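Local coordinates for putative capsid protein of prophage (Escherichia coli CFT073, PDB 3BQW) that probably serves as a major capsid protein of a prophage, a building block of the phage head shell, at residues Ala5-Leu17 with Arg117-Ile129. Residues are numbered along the deposited sequence; the frame is centred on the assembly and turned at random.
Sequences AMALNTNQLFAYL and RMRLITGNMRRQI
Met118 O takes two bonds from Thr122, the residue whose methyl group packs on the Tyr16 ring. Thr122 OG1 lies 2.7 Å from Met118 O, and Thr122 N, by the ordinary helical bond, shares the same oxygen. OG1 sits between the backbone N and the carbonyl carbon (chi1 51°), which ties it back to its own helix and turns the methyl outward. Thr122 CG2 stands 3.5 Å from the centroid of the Tyr16 ring, almost straight above it, a CH-pi contact. Arg126 NH1 then donates to Tyr16 OH at 2.9 Å, close to the guanidinium plane. The bond is fairly straight, at 155°. Phe25 meets the same ring nearly at right angles. Met125 makes an oblique Met-aromatic contact with it, and its CE lies near the ring edge.

The short helix 10-17 crosses one part of the long helix 113-146 at -64°. The chain belongs to the phage major capsid protein E family, and the long helix is consistent with the spine helix of an HK97-like capsid fold, with the N-terminal segment packed across it. Asn9 and Gln12 form a capping box at the start of the short helix. Between the helices, Leu13 CD2 touches Ile121 CG2 at 3.8 Å and also meets Met125 SD. Further along, Leu17 CD1 meets Ile129 CG1 at 3.7 Å. Strand 327-338 also touches the long helix, with Val329 against Met125.

The extended N-terminal residues continue the contact. Leu8 CD1 presses closely on the bent end of Met118. Ala5 CB lies over one face of the Arg117 guanidinium, 3.7 Å from Arg117 NE. Arg117 NH2 gives only a weak, bent bond to Met6 O (2.7 Å). The stronger partner of this arginine is Glu327, which forms a salt bridge with its NE.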
ATOM      1  N   ALA A   5     -30.368  -5.108  20.531  1.00 42.96           N
ATOM      2  CA  ALA A   5     -28.991  -4.933  19.976  1.00 42.86           C
ATOM      3  C   ALA A   5     -28.232  -3.870  20.786  1.00 42.86           C
ATOM      4  O   ALA A   5     -28.665  -2.718  20.875  1.00 43.21           O
ATOM      5  CB  ALA A   5     -29.055  -4.558  18.494  1.00 42.60           C
ATOM      6  N   MET A   6     -27.123  -4.276  21.406  1.00 42.56           N
ATOM      7  CA  MET A   6     -26.223  -3.346  22.092  1.00 42.42           C
ATOM      8  C   MET A   6     -24.934  -3.159  21.274  1.00 40.74           C
ATOM      9  O   MET A   6     -24.415  -4.117  20.711  1.00 40.42           O
ATOM     10  CB  MET A   6     -25.874  -3.872  23.491  1.00 43.28           C
ATOM     11  CG  MET A   6     -25.626  -2.767  24.537  1.00 45.70           C
ATOM     12  SD  MET A   6     -27.158  -1.980  25.137  1.00 52.32           S
ATOM     13  CE  MET A   6     -28.361  -3.302  24.976  1.00 50.19           C
ATOM     14  N   ALA A   7     -24.430  -1.929  21.220  1.00 39.17           N
ATOM     15  CA  ALA A   7     -23.230  -1.622  20.434  1.00 38.45           C
ATOM     16  C   ALA A   7     -22.010  -2.178  21.158  1.00 37.09           C
ATOM     17  O   ALA A   7     -21.947  -2.120  22.374  1.00 37.02           O
ATOM     18  CB  ALA A   7     -23.090  -0.101  20.201  1.00 38.13           C
ATOM     19  N   LEU A   8     -21.076  -2.758  20.411  1.00 35.85           N
ATOM     20  CA  LEU A   8     -19.848  -3.275  20.996  1.00 35.22           C
ATOM     21  C   LEU A   8     -18.971  -2.104  21.335  1.00 34.53           C
ATOM     22  O   LEU A   8     -18.898  -1.153  20.574  1.00 34.54           O
ATOM     23  CB  LEU A   8     -19.097  -4.188  20.023  1.00 35.25           C
ATOM     24  CG  LEU A   8     -19.818  -5.457  19.547  1.00 35.68           C
ATOM     25  CD1 LEU A   8     -18.841  -6.318  18.782  1.00 33.25           C
ATOM     26  CD2 LEU A   8     -20.453  -6.199  20.735  1.00 33.84           C
ATOM     27  N   ASN A   9     -18.311  -2.164  22.480  1.00 33.95           N
ATOM     28  CA  ASN A   9     -17.349  -1.140  22.813  1.00 33.94           C
ATOM     29  C   ASN A   9     -16.012  -1.446  22.143  1.00 33.39           C
ATOM     30  O   ASN A   9     -15.806  -2.511  21.554  1.00 32.87           O
ATOM     31  CB  ASN A   9     -17.221  -0.948  24.331  1.00 34.32           C
ATOM     32  CG  ASN A   9     -16.727  -2.191  25.054  1.00 35.14           C
ATOM     33  OD1 ASN A   9     -15.722  -2.794  24.674  1.00 36.84           O
ATOM     34  ND2 ASN A   9     -17.430  -2.567  26.124  1.00 35.27           N
ATOM     35  N   THR A  10     -15.104  -0.499  22.236  1.00 33.16           N
ATOM     36  CA  THR A  10     -13.937  -0.531  21.396  1.00 33.24           C
ATOM     37  C   THR A  10     -12.902  -1.565  21.849  1.00 32.49           C
ATOM     38  O   THR A  10     -12.204  -2.115  21.019  1.00 32.03           O
ATOM     39  CB  THR A  10     -13.433   0.913  21.110  1.00 34.13           C
ATOM     40  OG1 THR A  10     -14.229   1.457  20.017  1.00 34.63           O
ATOM     41  CG2 THR A  10     -11.945   0.932  20.730  1.00 32.85           C
ATOM     42  N   ASN A  11     -12.848  -1.890  23.134  1.00 32.33           N
ATOM     43  CA  ASN A  11     -12.061  -3.048  23.577  1.00 32.41           C
ATOM     44  C   ASN A  11     -12.518  -4.337  22.893  1.00 31.79           C
ATOM     45  O   ASN A  11     -11.702  -5.192  22.561  1.00 31.48           O
ATOM     46  CB  ASN A  11     -12.157  -3.243  25.088  1.00 32.81           C
ATOM     47  CG  ASN A  11     -11.467  -2.156  25.878  1.00 34.51           C
ATOM     48  OD1 ASN A  11     -10.647  -1.387  25.365  1.00 40.16           O
ATOM     49  ND2 ASN A  11     -11.789  -2.099  27.155  1.00 38.28           N
ATOM     50  N   GLN A  12     -13.822  -4.470  22.691  1.00 31.43           N
ATOM     51  CA  GLN A  12     -14.393  -5.656  22.033  1.00 31.93           C
ATOM     52  C   GLN A  12     -14.003  -5.709  20.563  1.00 30.74           C
ATOM     53  O   GLN A  12     -13.633  -6.759  20.029  1.00 30.88           O
ATOM     54  CB  GLN A  12     -15.920  -5.688  22.228  1.00 31.43           C
ATOM     55  CG  GLN A  12     -16.304  -5.958  23.704  1.00 34.42           C
ATOM     56  CD  GLN A  12     -17.737  -5.534  24.097  1.00 35.09           C
ATOM     57  OE1 GLN A  12     -18.647  -5.466  23.266  1.00 40.31           O
ATOM     58  NE2 GLN A  12     -17.926  -5.258  25.375  1.00 38.90           N
ATOM     59  N   LEU A  13     -14.047  -4.557  19.915  1.00 30.15           N
ATOM     60  CA  LEU A  13     -13.602  -4.444  18.524  1.00 29.14           C
ATOM     61  C   LEU A  13     -12.080  -4.618  18.373  1.00 28.61           C
ATOM     62  O   LEU A  13     -11.625  -5.265  17.426  1.00 28.40           O
ATOM     63  CB  LEU A  13     -14.060  -3.107  17.939  1.00 29.54           C
ATOM     64  CG  LEU A  13     -15.552  -2.751  18.043  1.00 29.21           C
ATOM     65  CD1 LEU A  13     -15.774  -1.327  17.597  1.00 30.27           C
ATOM     66  CD2 LEU A  13     -16.424  -3.694  17.253  1.00 29.31           C
ATOM     67  N   PHE A  14     -11.290  -4.054  19.284  1.00 28.27           N
ATOM     68  CA  PHE A  14      -9.829  -4.275  19.278  1.00 29.15           C
ATOM     69  C   PHE A  14      -9.433  -5.740  19.501  1.00 29.60           C
ATOM     70  O   PHE A  14      -8.434  -6.197  18.958  1.00 29.99           O
ATOM     71  CB  PHE A  14      -9.111  -3.418  20.333  1.00 29.69           C
ATOM     72  CG  PHE A  14      -8.743  -2.036  19.859  1.00 29.42           C
ATOM     73  CD1 PHE A  14      -9.231  -0.918  20.500  1.00 29.94           C
ATOM     74  CD2 PHE A  14      -7.906  -1.865  18.765  1.00 30.13           C
ATOM     75  CE1 PHE A  14      -8.881   0.361  20.048  1.00 30.62           C
ATOM     76  CE2 PHE A  14      -7.566  -0.611  18.314  1.00 29.90           C
ATOM     77  CZ  PHE A  14      -8.052   0.503  18.958  1.00 30.68           C
ATOM     78  N   ALA A  15     -10.207  -6.460  20.299  1.00 29.99           N
ATOM     79  CA  ALA A  15      -9.994  -7.901  20.519  1.00 30.69           C
ATOM     80  C   ALA A  15      -9.991  -8.666  19.199  1.00 31.22           C
ATOM     81  O   ALA A  15      -9.212  -9.591  19.019  1.00 31.74           O
ATOM     82  CB  ALA A  15     -11.072  -8.474  21.473  1.00 29.84           C
ATOM     83  N   TYR A  16     -10.862  -8.270  18.276  1.00 31.71           N
ATOM     84  CA  TYR A  16     -10.899  -8.887  16.960  1.00 32.57           C
ATOM     85  C   TYR A  16      -9.758  -8.390  16.069  1.00 33.45           C
ATOM     86  O   TYR A  16      -9.061  -9.169  15.428  1.00 32.91           O
ATOM     87  CB  TYR A  16     -12.226  -8.592  16.280  1.00 32.55           C
ATOM     88  CG  TYR A  16     -12.325  -9.282  14.956  1.00 32.16           C
ATOM     89  CD1 TYR A  16     -12.451 -10.678  14.895  1.00 33.25           C
ATOM     90  CD2 TYR A  16     -12.267  -8.572  13.773  1.00 30.73           C
ATOM     91  CE1 TYR A  16     -12.520 -11.332  13.688  1.00 33.64           C
ATOM     92  CE2 TYR A  16     -12.326  -9.229  12.548  1.00 32.13           C
ATOM     93  CZ  TYR A  16     -12.444 -10.606  12.521  1.00 31.51           C
ATOM     94  OH  TYR A  16     -12.532 -11.264  11.338  1.00 32.49           O
ATOM     95  N   LEU A  17      -9.596  -7.078  16.039  1.00 34.39           N
ATOM     96  CA  LEU A  17      -8.586  -6.431  15.225  1.00 36.22           C
ATOM     97  C   LEU A  17      -7.177  -6.963  15.563  1.00 37.90           C
ATOM     98  O   LEU A  17      -6.317  -7.078  14.693  1.00 37.74           O
ATOM     99  CB  LEU A  17      -8.689  -4.907  15.424  1.00 35.63           C
ATOM    100  CG  LEU A  17      -8.225  -3.922  14.368  1.00 36.85           C
ATOM    101  CD1 LEU A  17      -8.746  -4.268  12.926  1.00 37.04           C
ATOM    102  CD2 LEU A  17      -8.626  -2.504  14.788  1.00 36.17           C
ATOM    103  N   ARG A 117     -24.899 -10.336  14.028  1.00 32.33           N
ATOM    104  CA  ARG A 117     -24.408  -8.957  14.073  1.00 32.39           C
ATOM    105  C   ARG A 117     -22.884  -8.984  14.119  1.00 30.89           C
ATOM    106  O   ARG A 117     -22.235  -8.241  13.389  1.00 29.84           O
ATOM    107  CB  ARG A 117     -24.988  -8.160  15.254  1.00 32.52           C
ATOM    108  CG  ARG A 117     -26.321  -7.447  14.946  1.00 34.05           C
ATOM    109  CD  ARG A 117     -26.918  -6.727  16.183  1.00 34.95           C
ATOM    110  NE  ARG A 117     -26.005  -5.702  16.716  1.00 38.03           N
ATOM    111  CZ  ARG A 117     -25.180  -5.858  17.755  1.00 39.07           C
ATOM    112  NH1 ARG A 117     -25.163  -6.983  18.459  1.00 40.86           N
ATOM    113  NH2 ARG A 117     -24.393  -4.854  18.128  1.00 38.74           N
ATOM    114  N   MET A 118     -22.335  -9.877  14.944  1.00 30.08           N
ATOM    115  CA  MET A 118     -20.885 -10.027  15.087  1.00 30.12           C
ATOM    116  C   MET A 118     -20.223 -10.364  13.767  1.00 28.44           C
ATOM    117  O   MET A 118     -19.181  -9.816  13.456  1.00 27.68           O
ATOM    118  CB  MET A 118     -20.517 -11.140  16.077  1.00 30.33           C
ATOM    119  CG  MET A 118     -20.966 -10.938  17.508  1.00 34.82           C
ATOM    120  SD  MET A 118     -20.227  -9.571  18.361  1.00 38.93           S
ATOM    121  CE  MET A 118     -18.717  -9.328  17.347  1.00 36.48           C
ATOM    122  N   ARG A 119     -20.814 -11.293  13.019  1.00 27.67           N
ATOM    123  CA  ARG A 119     -20.327 -11.636  11.682  1.00 27.56           C
ATOM    124  C   ARG A 119     -20.305 -10.439  10.748  1.00 26.24           C
ATOM    125  O   ARG A 119     -19.357 -10.269   9.982  1.00 26.88           O
ATOM    126  CB  ARG A 119     -21.187 -12.717  11.034  1.00 28.25           C
ATOM    127  CG  ARG A 119     -21.128 -14.056  11.723  1.00 31.17           C
ATOM    128  CD  ARG A 119     -19.755 -14.716  11.607  1.00 36.26           C
ATOM    129  NE  ARG A 119     -19.273 -14.841  10.224  1.00 38.10           N
ATOM    130  CZ  ARG A 119     -19.647 -15.788   9.365  1.00 39.65           C
ATOM    131  NH1 ARG A 119     -20.558 -16.692   9.691  1.00 42.81           N
ATOM    132  NH2 ARG A 119     -19.123 -15.816   8.156  1.00 40.84           N
ATOM    133  N   LEU A 120     -21.358  -9.634  10.775  1.00 25.04           N
ATOM    134  CA  LEU A 120     -21.427  -8.443   9.915  1.00 24.22           C
ATOM    135  C   LEU A 120     -20.441  -7.372  10.338  1.00 23.11           C
ATOM    136  O   LEU A 120     -19.832  -6.726   9.483  1.00 22.24           O
ATOM    137  CB  LEU A 120     -22.840  -7.875   9.889  1.00 24.27           C
ATOM    138  CG  LEU A 120     -23.887  -8.809   9.266  1.00 25.90           C
ATOM    139  CD1 LEU A 120     -25.264  -8.218   9.408  1.00 27.43           C
ATOM    140  CD2 LEU A 120     -23.571  -9.097   7.838  1.00 25.29           C
ATOM    141  N   ILE A 121     -20.278  -7.202  11.658  1.00 22.41           N
ATOM    142  CA  ILE A 121     -19.384  -6.205  12.215  1.00 22.62           C
ATOM    143  C   ILE A 121     -17.944  -6.536  11.843  1.00 23.12           C
ATOM    144  O   ILE A 121     -17.232  -5.683  11.300  1.00 23.31           O
ATOM    145  CB  ILE A 121     -19.535  -6.069  13.748  1.00 23.32           C
ATOM    146  CG1 ILE A 121     -20.848  -5.341  14.087  1.00 22.44           C
ATOM    147  CG2 ILE A 121     -18.341  -5.322  14.351  1.00 23.13           C
ATOM    148  CD1 ILE A 121     -21.329  -5.564  15.492  1.00 22.92           C
ATOM    149  N   THR A 122     -17.544  -7.781  12.086  1.00 22.94           N
ATOM    150  CA  THR A 122     -16.189  -8.230  11.825  1.00 23.17           C
ATOM    151  C   THR A 122     -15.915  -8.265  10.325  1.00 24.00           C
ATOM    152  O   THR A 122     -14.798  -7.936   9.868  1.00 23.51           O
ATOM    153  CB  THR A 122     -15.924  -9.618  12.443  1.00 23.88           C
ATOM    154  OG1 THR A 122     -16.943 -10.549  12.055  1.00 23.30           O
ATOM    155  CG2 THR A 122     -15.865  -9.550  14.002  1.00 21.68           C
ATOM    156  N   GLY A 123     -16.931  -8.652   9.548  1.00 23.89           N
ATOM    157  CA  GLY A 123     -16.812  -8.634   8.088  1.00 23.19           C
ATOM    158  C   GLY A 123     -16.546  -7.243   7.546  1.00 23.07           C
ATOM    159  O   GLY A 123     -15.708  -7.061   6.663  1.00 24.11           O
ATOM    160  N   ASN A 124     -17.267  -6.258   8.063  1.00 23.22           N
ATOM    161  CA  ASN A 124     -17.096  -4.865   7.663  1.00 23.01           C
ATOM    162  C   ASN A 124     -15.815  -4.260   8.208  1.00 22.68           C
ATOM    163  O   ASN A 124     -15.179  -3.443   7.536  1.00 23.05           O
ATOM    164  CB  ASN A 124     -18.313  -4.034   8.039  1.00 23.67           C
ATOM    165  CG  ASN A 124     -19.494  -4.286   7.103  1.00 25.59           C
ATOM    166  OD1 ASN A 124     -19.418  -3.993   5.930  1.00 26.44           O
ATOM    167  ND2 ASN A 124     -20.575  -4.856   7.629  1.00 28.84           N
ATOM    168  N   MET A 125     -15.396  -4.681   9.391  1.00 22.38           N
ATOM    169  CA  MET A 125     -14.095  -4.276   9.914  1.00 22.14           C
ATOM    170  C   MET A 125     -12.978  -4.730   8.995  1.00 22.80           C
ATOM    171  O   MET A 125     -12.067  -3.945   8.709  1.00 22.63           O
ATOM    172  CB  MET A 125     -13.849  -4.845  11.322  1.00 22.68           C
ATOM    173  CG  MET A 125     -14.594  -4.133  12.466  1.00 23.58           C
ATOM    174  SD  MET A 125     -14.314  -4.875  14.108  1.00 19.74           S
ATOM    175  CE  MET A 125     -12.606  -4.392  14.253  1.00 17.38           C
ATOM    176  N   ARG A 126     -13.024  -5.992   8.551  1.00 23.35           N
ATOM    177  CA  ARG A 126     -12.015  -6.520   7.633  1.00 24.87           C
ATOM    178  C   ARG A 126     -11.972  -5.741   6.319  1.00 24.63           C
ATOM    179  O   ARG A 126     -10.916  -5.508   5.767  1.00 24.23           O
ATOM    180  CB  ARG A 126     -12.222  -8.020   7.334  1.00 24.53           C
ATOM    181  CG  ARG A 126     -11.843  -8.944   8.501  1.00 25.98           C
ATOM    182  CD  ARG A 126     -11.753 -10.426   8.104  1.00 27.69           C
ATOM    183  NE  ARG A 126     -12.850 -10.910   7.254  1.00 28.31           N
ATOM    184  CZ  ARG A 126     -14.021 -11.361   7.693  1.00 30.58           C
ATOM    185  NH1 ARG A 126     -14.306 -11.410   8.989  1.00 33.92           N
ATOM    186  NH2 ARG A 126     -14.933 -11.770   6.820  1.00 31.06           N
ATOM    187  N   ARG A 127     -13.136  -5.363   5.827  1.00 25.21           N
ATOM    188  CA  ARG A 127     -13.270  -4.617   4.576  1.00 26.71           C
ATOM    189  C   ARG A 127     -12.735  -3.182   4.744  1.00 25.40           C
ATOM    190  O   ARG A 127     -12.111  -2.634   3.840  1.00 24.91           O
ATOM    191  CB  ARG A 127     -14.753  -4.657   4.206  1.00 27.12           C
ATOM    192  CG  ARG A 127     -15.255  -3.833   3.062  1.00 30.51           C
ATOM    193  CD  ARG A 127     -16.781  -4.124   2.883  1.00 32.39           C
ATOM    194  NE  ARG A 127     -16.995  -5.522   2.473  1.00 36.67           N
ATOM    195  CZ  ARG A 127     -17.634  -6.478   3.161  1.00 40.02           C
ATOM    196  NH1 ARG A 127     -18.218  -6.257   4.345  1.00 41.50           N
ATOM    197  NH2 ARG A 127     -17.709  -7.694   2.634  1.00 40.21           N
ATOM    198  N   GLN A 128     -12.961  -2.591   5.918  1.00 23.75           N
ATOM    199  CA  GLN A 128     -12.428  -1.257   6.216  1.00 23.34           C
ATOM    200  C   GLN A 128     -10.896  -1.228   6.319  1.00 23.10           C
ATOM    201  O   GLN A 128     -10.250  -0.338   5.800  1.00 21.95           O
ATOM    202  CB  GLN A 128     -13.085  -0.684   7.471  1.00 22.73           C
ATOM    203  CG  GLN A 128     -14.500  -0.251   7.203  1.00 21.84           C
ATOM    204  CD  GLN A 128     -15.306  -0.074   8.463  1.00 23.04           C
ATOM    205  OE1 GLN A 128     -14.769  -0.073   9.574  1.00 22.97           O
ATOM    206  NE2 GLN A 128     -16.611   0.060   8.303  1.00 23.13           N
ATOM    207  N   ILE A 129     -10.308  -2.227   6.965  1.00 24.24           N
ATOM    208  CA  ILE A 129      -8.845  -2.347   6.989  1.00 23.58           C
ATOM    209  C   ILE A 129      -8.280  -2.578   5.581  1.00 23.94           C
ATOM    210  O   ILE A 129      -7.259  -2.017   5.227  1.00 24.31           O
ATOM    211  CB  ILE A 129      -8.389  -3.462   7.945  1.00 23.93           C
ATOM    212  CG1 ILE A 129      -8.799  -3.127   9.383  1.00 23.09           C
ATOM    213  CG2 ILE A 129      -6.879  -3.662   7.863  1.00 21.53           C
ATOM    214  CD1 ILE A 129      -8.260  -1.846   9.913  1.00 23.97           C
TER